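Local coordinates for ABC transporter periplasmic peptide-binding protein (Pseudoalteromonas, PDB 4QFL), which binds dipeptides in the periplasm, here Ala-Phe, and probably hands them to an ABC transporter for import, at residues 226-229 with 235-238; 388-393 with 409-414. One frame throughout, in Å; residues are numbered along the deposited sequence.

Contact 1 (226-229 with 235-238)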
loop_
_atom_site.group_PDB
_atom_site.type_symbol
_atom_site.label_atom_id
_atom_site.label_comp_id
_atom_site.label_asym_id
_atom_site.label_seq_id
_atom_site.Cartn_x
_atom_site.Cartn_y
_atom_site.Cartn_z
ATOM N N PHE A 226 7.617 -20.604 3.675
ATOM C CA PHE A 226 7.800 -20.285 5.085
ATOM C C PHE A 226 7.384 -21.491 5.921
ATOM O O PHE A 226 6.600 -22.341 5.469
ATOM C CB PHE A 226 6.894 -19.129 5.522
ATOM C CG PHE A 226 7.193 -17.804 4.866
ATOM C CD1 PHE A 226 8.455 -17.503 4.377
ATOM C CD2 PHE A 226 6.193 -16.844 4.763
ATOM C CE1 PHE A 226 8.713 -16.278 3.788
ATOM C CE2 PHE A 226 6.446 -15.611 4.169
ATOM C CZ PHE A 226 7.713 -15.332 3.681
ATOM N N TYR A 227 7.889 -21.566 7.147
ATOM C CA TYR A 227 7.406 -22.576 8.077
ATOM C C TYR A 227 7.035 -21.980 9.426
ATOM O O TYR A 227 7.482 -20.891 9.796
ATOM C CB TYR A 227 8.402 -23.726 8.228
ATOM C CG TYR A 227 9.706 -23.355 8.885
ATOM C CD1 TYR A 227 10.701 -22.699 8.175
ATOM C CD2 TYR A 227 9.948 -23.676 10.210
ATOM C CE1 TYR A 227 11.899 -22.365 8.770
ATOM C CE2 TYR A 227 11.140 -23.351 10.813
ATOM C CZ TYR A 227 12.115 -22.698 10.091
ATOM O OH TYR A 227 13.306 -22.376 10.693
ATOM N N LYS A 228 6.204 -22.706 10.155
ATOM C CA LYS A 228 5.672 -22.229 11.419
ATOM C C LYS A 228 6.778 -21.880 12.427
ATOM O O LYS A 228 7.775 -22.597 12.568
ATOM C CB LYS A 228 4.699 -23.270 11.987
ATOM C CG LYS A 228 4.924 -23.637 13.425
ATOM C CD LYS A 228 3.771 -24.471 13.964
ATOM C CE LYS A 228 3.806 -24.513 15.483
ATOM N NZ LYS A 228 2.549 -25.042 16.075
ATOM N N ASN A 229 6.612 -20.748 13.101
ATOM C CA ASN A 229 7.479 -20.380 14.218
ATOM C C ASN A 229 6.962 -20.989 15.514
ATOM O O ASN A 229 5.995 -20.488 16.096
ATOM C CB ASN A 229 7.574 -18.861 14.358
ATOM C CG ASN A 229 8.315 -18.437 15.616
ATOM O OD1 ASN A 229 8.921 -19.261 16.305
ATOM N ND2 ASN A 229 8.270 -17.152 15.917
ATOM N N HIS A 235 0.575 -16.344 19.778
ATOM C CA HIS A 235 -0.282 -17.521 19.828
ATOM C C HIS A 235 0.399 -18.753 19.268
ATOM O O HIS A 235 1.467 -18.669 18.681
ATOM C CB HIS A 235 -1.629 -17.270 19.123
ATOM C CG HIS A 235 -1.516 -16.887 17.677
ATOM N ND1 HIS A 235 -1.399 -17.815 16.663
ATOM C CD2 HIS A 235 -1.546 -15.675 17.072
ATOM C CE1 HIS A 235 -1.337 -17.192 15.500
ATOM N NE2 HIS A 235 -1.425 -15.893 15.721
ATOM N N GLU A 236 -0.220 -19.908 19.479
ATOM C CA GLU A 236 0.267 -21.143 18.902
ATOM C C GLU A 236 -0.122 -21.144 17.433
ATOM O O GLU A 236 -1.296 -21.182 17.104
ATOM C CB GLU A 236 -0.356 -22.343 19.616
ATOM C CG GLU A 236 0.197 -23.672 19.156
ATOM C CD GLU A 236 1.667 -23.836 19.497
ATOM O OE1 GLU A 236 2.080 -23.395 20.594
ATOM O OE2 GLU A 236 2.414 -24.398 18.667
ATOM N N VAL A 237 0.867 -21.083 16.554
ATOM C CA VAL A 237 0.617 -21.062 15.115
ATOM C C VAL A 237 0.071 -22.395 14.598
ATOM O O VAL A 237 0.611 -23.457 14.891
ATOM C CB VAL A 237 1.894 -20.684 14.347
ATOM C CG1 VAL A 237 1.641 -20.687 12.846
ATOM C CG2 VAL A 237 2.388 -19.326 14.811
ATOM N N ALA A 238 -1.003 -22.334 13.824
ATOM C CA ALA A 238 -1.687 -23.541 13.368
ATOM C C ALA A 238 -1.014 -24.220 12.168
ATOM O O ALA A 238 -0.707 -25.406 12.218
ATOM C CB ALA A 238 -3.144 -23.238 13.074
HETATM O O HOH W 1 3.623 -21.557 17.507
#

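Contact 2 (388-393 with 409-414). With PHE (phenylalanine), chain D.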
loop_
_atom_site.group_PDB
_atom_site.type_symbol
_atom_site.label_atom_id
_atom_site.label_comp_id
_atom_site.label_asym_id
_atom_site.label_seq_id
_atom_site.Cartn_x
_atom_site.Cartn_y
_atom_site.Cartn_z
ATOM N N ASN A 388 -9.291 -4.468 -13.352
ATOM C CA ASN A 388 -8.850 -4.668 -14.733
ATOM C C ASN A 388 -8.403 -3.375 -15.407
ATOM O O ASN A 388 -9.150 -2.792 -16.201
ATOM C CB ASN A 388 -9.959 -5.341 -15.555
ATOM C CG ASN A 388 -9.444 -5.966 -16.846
ATOM O OD1 ASN A 388 -8.352 -5.643 -17.327
ATOM N ND2 ASN A 388 -10.235 -6.864 -17.414
ATOM N N ALA A 389 -7.186 -2.934 -15.099
ATOM C CA ALA A 389 -6.687 -1.667 -15.623
ATOM C C ALA A 389 -6.637 -1.696 -17.143
ATOM O O ALA A 389 -6.875 -0.682 -17.793
ATOM C CB ALA A 389 -5.316 -1.363 -15.057
ATOM N N ARG A 390 -6.342 -2.870 -17.697
ATOM C CA ARG A 390 -6.246 -3.066 -19.145
ATOM C C ARG A 390 -7.578 -2.787 -19.800
ATOM O O ARG A 390 -7.659 -2.000 -20.734
ATOM C CB ARG A 390 -5.874 -4.508 -19.449
ATOM C CG ARG A 390 -4.538 -4.704 -20.105
ATOM C CD ARG A 390 -4.546 -4.421 -21.604
ATOM N NE ARG A 390 -3.196 -4.629 -22.138
ATOM C CZ ARG A 390 -2.733 -4.129 -23.281
ATOM N NH1 ARG A 390 -3.506 -3.378 -24.055
ATOM N NH2 ARG A 390 -1.485 -4.382 -23.648
ATOM N N LYS A 391 -8.616 -3.472 -19.325
ATOM C CA LYS A 391 -9.973 -3.270 -19.821
ATOM C C LYS A 391 -10.376 -1.809 -19.664
ATOM O O LYS A 391 -10.954 -1.209 -20.573
ATOM C CB LYS A 391 -10.942 -4.162 -19.054
ATOM C CG LYS A 391 -12.404 -3.995 -19.400
ATOM C CD LYS A 391 -12.729 -4.537 -20.776
ATOM C CE LYS A 391 -14.245 -4.693 -20.978
ATOM N NZ LYS A 391 -14.692 -4.510 -22.408
ATOM N N MET A 392 -10.071 -1.231 -18.507
ATOM C CA MET A 392 -10.373 0.171 -18.278
ATOM C C MET A 392 -9.656 1.075 -19.277
ATOM O O MET A 392 -10.235 2.037 -19.773
ATOM C CB MET A 392 -10.008 0.584 -16.856
ATOM C CG MET A 392 -10.438 1.990 -16.528
ATOM S SD MET A 392 -10.103 2.451 -14.825
ATOM C CE MET A 392 -11.037 1.209 -13.935
ATOM N N ALA A 393 -8.396 0.778 -19.562
ATOM C CA ALA A 393 -7.619 1.593 -20.488
ATOM C C ALA A 393 -8.153 1.477 -21.918
ATOM O O ALA A 393 -8.135 2.445 -22.682
ATOM C CB ALA A 393 -6.133 1.216 -20.428
ATOM N N ILE A 409 -1.703 2.250 -25.229
ATOM C CA ILE A 409 -1.710 1.652 -23.897
ATOM C C ILE A 409 -0.374 1.001 -23.572
ATOM O O ILE A 409 0.116 0.182 -24.336
ATOM C CB ILE A 409 -2.856 0.626 -23.769
ATOM C CG1 ILE A 409 -4.204 1.317 -24.003
ATOM C CG2 ILE A 409 -2.818 -0.058 -22.403
ATOM C CD1 ILE A 409 -5.407 0.396 -23.874
ATOM N N VAL A 410 0.213 1.368 -22.439
ATOM C CA VAL A 410 1.494 0.802 -22.038
ATOM C C VAL A 410 1.346 -0.099 -20.817
ATOM O O VAL A 410 0.670 0.249 -19.851
ATOM C CB VAL A 410 2.510 1.892 -21.703
ATOM C CG1 VAL A 410 3.765 1.277 -21.141
ATOM C CG2 VAL A 410 2.826 2.711 -22.947
ATOM N N GLU A 411 1.977 -1.259 -20.860
ATOM C CA GLU A 411 1.849 -2.203 -19.765
ATOM C C GLU A 411 3.134 -3.008 -19.577
ATOM O O GLU A 411 3.735 -3.463 -20.546
ATOM C CB GLU A 411 0.663 -3.124 -20.045
ATOM C CG GLU A 411 0.170 -3.938 -18.857
ATOM C CD GLU A 411 -1.013 -4.820 -19.218
ATOM O OE1 GLU A 411 -1.305 -4.951 -20.429
ATOM O OE2 GLU A 411 -1.651 -5.380 -18.293
ATOM N N TYR A 412 3.560 -3.171 -18.328
ATOM C CA TYR A 412 4.737 -3.975 -18.011
ATOM C C TYR A 412 4.478 -4.781 -16.744
ATOM O O TYR A 412 3.539 -4.495 -16.008
ATOM C CB TYR A 412 5.976 -3.096 -17.796
ATOM C CG TYR A 412 6.375 -2.214 -18.966
ATOM C CD1 TYR A 412 7.159 -2.703 -19.992
ATOM C CD2 TYR A 412 5.978 -0.892 -19.024
ATOM C CE1 TYR A 412 7.522 -1.898 -21.066
ATOM C CE2 TYR A 412 6.336 -0.078 -20.086
ATOM C CZ TYR A 412 7.104 -0.583 -21.106
ATOM O OH TYR A 412 7.460 0.231 -22.161
ATOM N N GLU A 413 5.315 -5.783 -16.501
ATOM C CA GLU A 413 5.308 -6.539 -15.248
ATOM C C GLU A 413 5.091 -5.591 -14.059
ATOM O O GLU A 413 5.662 -4.496 -14.012
ATOM C CB GLU A 413 6.620 -7.345 -15.111
ATOM C CG GLU A 413 6.768 -8.187 -13.835
ATOM C CD GLU A 413 7.200 -7.366 -12.639
ATOM O OE1 GLU A 413 7.992 -6.421 -12.831
ATOM O OE2 GLU A 413 6.744 -7.653 -11.513
ATOM N N TRP A 414 4.262 -6.022 -13.110
ATOM C CA TRP A 414 3.813 -5.188 -11.991
ATOM C C TRP A 414 4.912 -4.394 -11.319
ATOM O O TRP A 414 4.824 -3.172 -11.245
ATOM C CB TRP A 414 3.090 -6.050 -10.968
ATOM C CG TRP A 414 2.499 -5.354 -9.759
ATOM C CD1 TRP A 414 2.496 -5.837 -8.487
ATOM C CD2 TRP A 414 1.789 -4.100 -9.706
ATOM N NE1 TRP A 414 1.849 -4.974 -7.647
ATOM C CE2 TRP A 414 1.403 -3.900 -8.363
ATOM C CE3 TRP A 414 1.452 -3.132 -10.653
ATOM C CZ2 TRP A 414 0.692 -2.772 -7.942
ATOM C CZ3 TRP A 414 0.750 -2.009 -10.234
ATOM C CH2 TRP A 414 0.377 -1.840 -8.884
HETATM N N PHE D . 0.299 0.147 -2.980
HETATM C CA PHE D . -0.145 -0.050 -4.355
HETATM C C PHE D . -0.752 -1.426 -4.506
HETATM O O PHE D . -1.694 -1.614 -5.268
HETATM C CB PHE D . 1.034 0.065 -5.314
HETATM C CG PHE D . 1.551 1.451 -5.476
HETATM C CD1 PHE D . 0.686 2.505 -5.721
HETATM C CD2 PHE D . 2.901 1.705 -5.390
HETATM C CE1 PHE D . 1.155 3.779 -5.884
HETATM C CE2 PHE D . 3.381 2.978 -5.552
HETATM C CZ PHE D . 2.510 4.021 -5.795
HETATM O OXT PHE D . -0.300 -2.381 -3.872
#

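Contact 1 (226-229 with 235-238)
K228 and V237 face each other where strand 223-228 ends and the connection of the β-hairpin it forms with strand 241-246 doubles back. The buried, closely packed part centres on V237: its CG1 lies 4.1 Å from CB of K228, its CG2 comes up to the carbonyl O of N229, and P212, Y213 and Y232 pack round the same valine. Beyond CG the lysine chain runs extended across the loop, passing its CD beside the carbonyl O of V237. The ammonium donates to this oxygen, NZ to O 2.8 Å, from within the carbonyl plane at a C=O...N angle of 155°. On the outer, solvent-facing side NZ also makes a salt bridge to OE2 of E236, which receives it on its anti lone pair, 2.7 Å away. E236 starts away from the strand, but its chain bends at chi2 (65°) and brings the carboxylate back. Cutting the lysine back to an alanine here would probably leave the E236 carboxylate without this countercharge and the V237 carbonyl without this donor. Between the two backbones sits a water that accepts from V237 N at 3.0 Å and lies equally close to N229 O.

Contact 2 (388-393 with 409-414)
A chi1 of -165° swings CG of E411 opposite its own N, and an extended chain carries the carboxylate to R390, whose side chain bends at chi2 (-79°) to meet it. The pair joins helix 389-401 to the segment around strand 406-410, which follows it in a β-α-β unit begun by strand 373-378, part of the α/β lobe of this periplasmic binding protein. NE of R390 binds OE1 of E411 at 2.6 Å in a salt bridge that is short but not straight. The oxygen is met on its syn side, somewhat out of the carboxylate plane, and guanidinium and carboxylate are turned 61° apart, so this is a single-point grip and not a flat two-pronged one. I409 lies over one face of the guanidinium, CG2 to NH1 3.8 Å, while its other branch turns to the helix backbone and A393. The buried A393 also rests on I376 and A378, so it lies between helix 389-401 and strand 373-378. At the N-cap, OD1 of N388 accepts from K391 N at 3.0 Å. The tightest apolar approach between side chains joins CD1 of I409 to CB of A393 at 3.6 Å.

Overall arrangement
Contact 1 and contact 2 do not touch: their centres lie 37 Å apart and their nearest atoms about 16 Å. Along the chain contact 1 is complete before contact 2 begins, and each lies on a strand, 223-228 for the first and 406-410 for the second. They differ in their relation to the dipeptide. Residues 409-413 run on to W414, a residue of the phenylalanine pocket, whose CZ2 lies 3.8 Å from O of the bound phenylalanine, at the ring edge. T48, G50, R383 and Y385 hydrogen-bond the same ligand residue. Contact 1, centred about 25 Å from the chain centre, contributes none of the pocket residues.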